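Local coordinates for protein transcriptional regulator KdgR (Pseudomonas aeruginosa, PDB 5Y6I) that probably binds DNA and regulates transcription as a member of the IclR family of helix-turn-helix regulators, at residues 152-157 against 213-218. Sequence-based numbering, arbitrary orientation.
Sequences GLVFAA and SAPVFD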
ATOM      1  N   GLY A 152     -17.077 -15.296  -1.670  1.00 79.84           N
ATOM      2  CA  GLY A 152     -16.643 -15.333  -3.052  1.00 77.27           C
ATOM      3  C   GLY A 152     -17.306 -14.273  -3.900  1.00 85.39           C
ATOM      4  O   GLY A 152     -16.706 -13.777  -4.861  1.00 82.98           O
ATOM      5  N   LEU A 153     -18.543 -13.898  -3.559  1.00 86.46           N
ATOM      6  CA  LEU A 153     -19.236 -12.890  -4.358  1.00 85.58           C
ATOM      7  C   LEU A 153     -18.658 -11.497  -4.128  1.00 78.92           C
ATOM      8  O   LEU A 153     -18.530 -10.714  -5.077  1.00 75.31           O
ATOM      9  CB  LEU A 153     -20.739 -12.910  -4.074  1.00 83.21           C
ATOM     10  CG  LEU A 153     -21.478 -14.191  -4.481  1.00 93.35           C
ATOM     11  CD1 LEU A 153     -22.922 -13.921  -4.883  1.00 99.89           C
ATOM     12  CD2 LEU A 153     -20.767 -14.878  -5.615  1.00 92.41           C
ATOM     13  N   VAL A 154     -18.300 -11.162  -2.885  1.00 73.72           N
ATOM     14  CA  VAL A 154     -17.693  -9.856  -2.646  1.00 72.51           C
ATOM     15  C   VAL A 154     -16.383  -9.740  -3.412  1.00 71.99           C
ATOM     16  O   VAL A 154     -16.142  -8.749  -4.108  1.00 72.44           O
ATOM     17  CB  VAL A 154     -17.486  -9.598  -1.146  1.00 71.04           C
ATOM     18  CG1 VAL A 154     -16.754  -8.228  -0.967  1.00 62.88           C
ATOM     19  CG2 VAL A 154     -18.817  -9.627  -0.399  1.00 63.89           C
ATOM     20  N   PHE A 155     -15.529 -10.760  -3.321  1.00 68.64           N
ATOM     21  CA  PHE A 155     -14.326 -10.804  -4.147  1.00 62.00           C
ATOM     22  C   PHE A 155     -14.652 -10.527  -5.622  1.00 71.64           C
ATOM     23  O   PHE A 155     -14.147  -9.566  -6.214  1.00 80.85           O
ATOM     24  CB  PHE A 155     -13.626 -12.161  -3.969  1.00 62.70           C
ATOM     25  CG  PHE A 155     -12.758 -12.262  -2.709  1.00 74.54           C
ATOM     26  CD1 PHE A 155     -11.779 -11.323  -2.438  1.00 75.52           C
ATOM     27  CD2 PHE A 155     -12.926 -13.307  -1.804  1.00 86.19           C
ATOM     28  CE1 PHE A 155     -10.977 -11.420  -1.301  1.00 79.02           C
ATOM     29  CE2 PHE A 155     -12.131 -13.406  -0.650  1.00 85.77           C
ATOM     30  CZ  PHE A 155     -11.152 -12.457  -0.409  1.00 83.59           C
ATOM     31  N   ALA A 156     -15.526 -11.336  -6.226  1.00 71.51           N
ATOM     32  CA  ALA A 156     -15.889 -11.100  -7.621  1.00 74.40           C
ATOM     33  C   ALA A 156     -16.415  -9.691  -7.831  1.00 77.85           C
ATOM     34  O   ALA A 156     -16.224  -9.106  -8.908  1.00 81.78           O
ATOM     35  CB  ALA A 156     -16.941 -12.110  -8.082  1.00 72.48           C
ATOM     36  N   ALA A 157     -17.090  -9.134  -6.829  1.00 73.82           N
ATOM     37  CA  ALA A 157     -17.649  -7.803  -7.012  1.00 80.15           C
ATOM     38  C   ALA A 157     -16.552  -6.751  -7.094  1.00 78.09           C
ATOM     39  O   ALA A 157     -16.694  -5.771  -7.833  1.00 78.81           O
ATOM     40  CB  ALA A 157     -18.618  -7.476  -5.877  1.00 84.66           C
ATOM     41  N   SER A 213     -21.213 -10.697   4.183  1.00 78.83           N
ATOM     42  CA  SER A 213     -19.845 -10.435   3.761  1.00 72.23           C
ATOM     43  C   SER A 213     -19.670  -8.988   3.338  1.00 73.60           C
ATOM     44  O   SER A 213     -20.506  -8.442   2.610  1.00 72.76           O
ATOM     45  CB  SER A 213     -19.457 -11.323   2.587  1.00 72.94           C
ATOM     46  OG  SER A 213     -19.652 -12.677   2.906  1.00 81.61           O
ATOM     47  N   ALA A 214     -18.542  -8.404   3.744  1.00 70.61           N
ATOM     48  CA  ALA A 214     -18.130  -7.065   3.368  1.00 68.46           C
ATOM     49  C   ALA A 214     -16.635  -7.062   3.101  1.00 65.59           C
ATOM     50  O   ALA A 214     -15.895  -7.878   3.665  1.00 60.50           O
ATOM     51  CB  ALA A 214     -18.449  -6.038   4.461  1.00 77.18           C
ATOM     52  N   PRO A 215     -16.167  -6.166   2.241  1.00 61.30           N
ATOM     53  CA  PRO A 215     -14.744  -6.121   1.903  1.00 60.51           C
ATOM     54  C   PRO A 215     -13.947  -5.155   2.769  1.00 62.14           C
ATOM     55  O   PRO A 215     -14.465  -4.154   3.281  1.00 60.50           O
ATOM     56  CB  PRO A 215     -14.755  -5.632   0.449  1.00 72.31           C
ATOM     57  CG  PRO A 215     -15.973  -4.729   0.395  1.00 73.81           C
ATOM     58  CD  PRO A 215     -16.995  -5.390   1.303  1.00 67.19           C
ATOM     59  N   VAL A 216     -12.650  -5.461   2.880  1.00 67.65           N
ATOM     60  CA  VAL A 216     -11.672  -4.647   3.602  1.00 67.68           C
ATOM     61  C   VAL A 216     -10.610  -4.150   2.621  1.00 69.03           C
ATOM     62  O   VAL A 216     -10.040  -4.944   1.860  1.00 68.63           O
ATOM     63  CB  VAL A 216     -11.025  -5.444   4.749  1.00 62.60           C
ATOM     64  CG1 VAL A 216     -10.038  -4.575   5.502  1.00 57.69           C
ATOM     65  CG2 VAL A 216     -12.122  -6.051   5.687  1.00 53.73           C
ATOM     66  N   PHE A 217     -10.330  -2.846   2.658  1.00 66.38           N
ATOM     67  CA  PHE A 217      -9.464  -2.167   1.701  1.00 60.29           C
ATOM     68  C   PHE A 217      -8.166  -1.714   2.356  1.00 66.72           C
ATOM     69  O   PHE A 217      -8.132  -1.412   3.552  1.00 74.13           O
ATOM     70  CB  PHE A 217     -10.163  -0.943   1.113  1.00 53.77           C
ATOM     71  CG  PHE A 217     -11.466  -1.252   0.451  1.00 64.06           C
ATOM     72  CD1 PHE A 217     -11.497  -1.779  -0.835  1.00 65.97           C
ATOM     73  CD2 PHE A 217     -12.664  -1.032   1.107  1.00 66.42           C
ATOM     74  CE1 PHE A 217     -12.715  -2.077  -1.455  1.00 66.54           C
ATOM     75  CE2 PHE A 217     -13.881  -1.327   0.493  1.00 63.22           C
ATOM     76  CZ  PHE A 217     -13.906  -1.843  -0.783  1.00 64.64           C
ATOM     77  N   ASP A 218      -7.099  -1.624   1.557  1.00 59.62           N
ATOM     78  CA  ASP A 218      -5.861  -1.073   2.081  1.00 55.49           C
ATOM     79  C   ASP A 218      -5.790   0.411   1.758  1.00 58.36           C
ATOM     80  O   ASP A 218      -6.698   0.996   1.150  1.00 50.42           O
ATOM     81  CB  ASP A 218      -4.634  -1.847   1.569  1.00 58.68           C
ATOM     82  CG  ASP A 218      -4.438  -1.763   0.057  1.00 63.04           C
ATOM     83  OD1 ASP A 218      -5.213  -1.047  -0.636  1.00 61.36           O
ATOM     84  OD2 ASP A 218      -3.486  -2.433  -0.447  1.00 57.57           O
TER
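Helix 152-157 and strand 213-217 approach to 8.0 Å between their axes, with N-to-C directions 46° apart, and the CA atoms nearest each other are those of Val154 and Pro215, at 6.6 Å. One valine makes the whole contact from the helix side, and its two methyls divide the work. Val154 CG1 stands anti to the backbone N (chi1 176°), which carries it to the proline ring: it is 3.6 Å from both Pro215 CB and Pro215 CD and 3.8 Å from Pro215 CG, so it rests on three ring carbons rather than on one corner. The two side chains cross at about a right angle. Val154 CG2, anti to the carbonyl carbon, turns to Ser213 instead, with Ser213 CB 3.5 Å away and the backbone oxygen Ser213 O at 3.6 Å. Ala214 directs its methyl away from the helix, to Leu248 and Thr252 of helix 244-258. Ser213 and Ala214 thus point to opposite faces, consistent with the place of strand 209-217 in the IclR C-terminal domain, of the GAF clan: an inner strand of an antiparallel sheet, with helix 150-158 over one face and helix 244-258 over the other. The contact is buried van der Waals packing, without hydrogen bonds between helix and strand. The serine gives it a methylene, while its hydroxyl OG is hydrogen-bonded to Ser150 OG at the start of helix 150-158. Val226 of the neighbouring strand 223-232 and His199 of strand 199-202 also touch Val154.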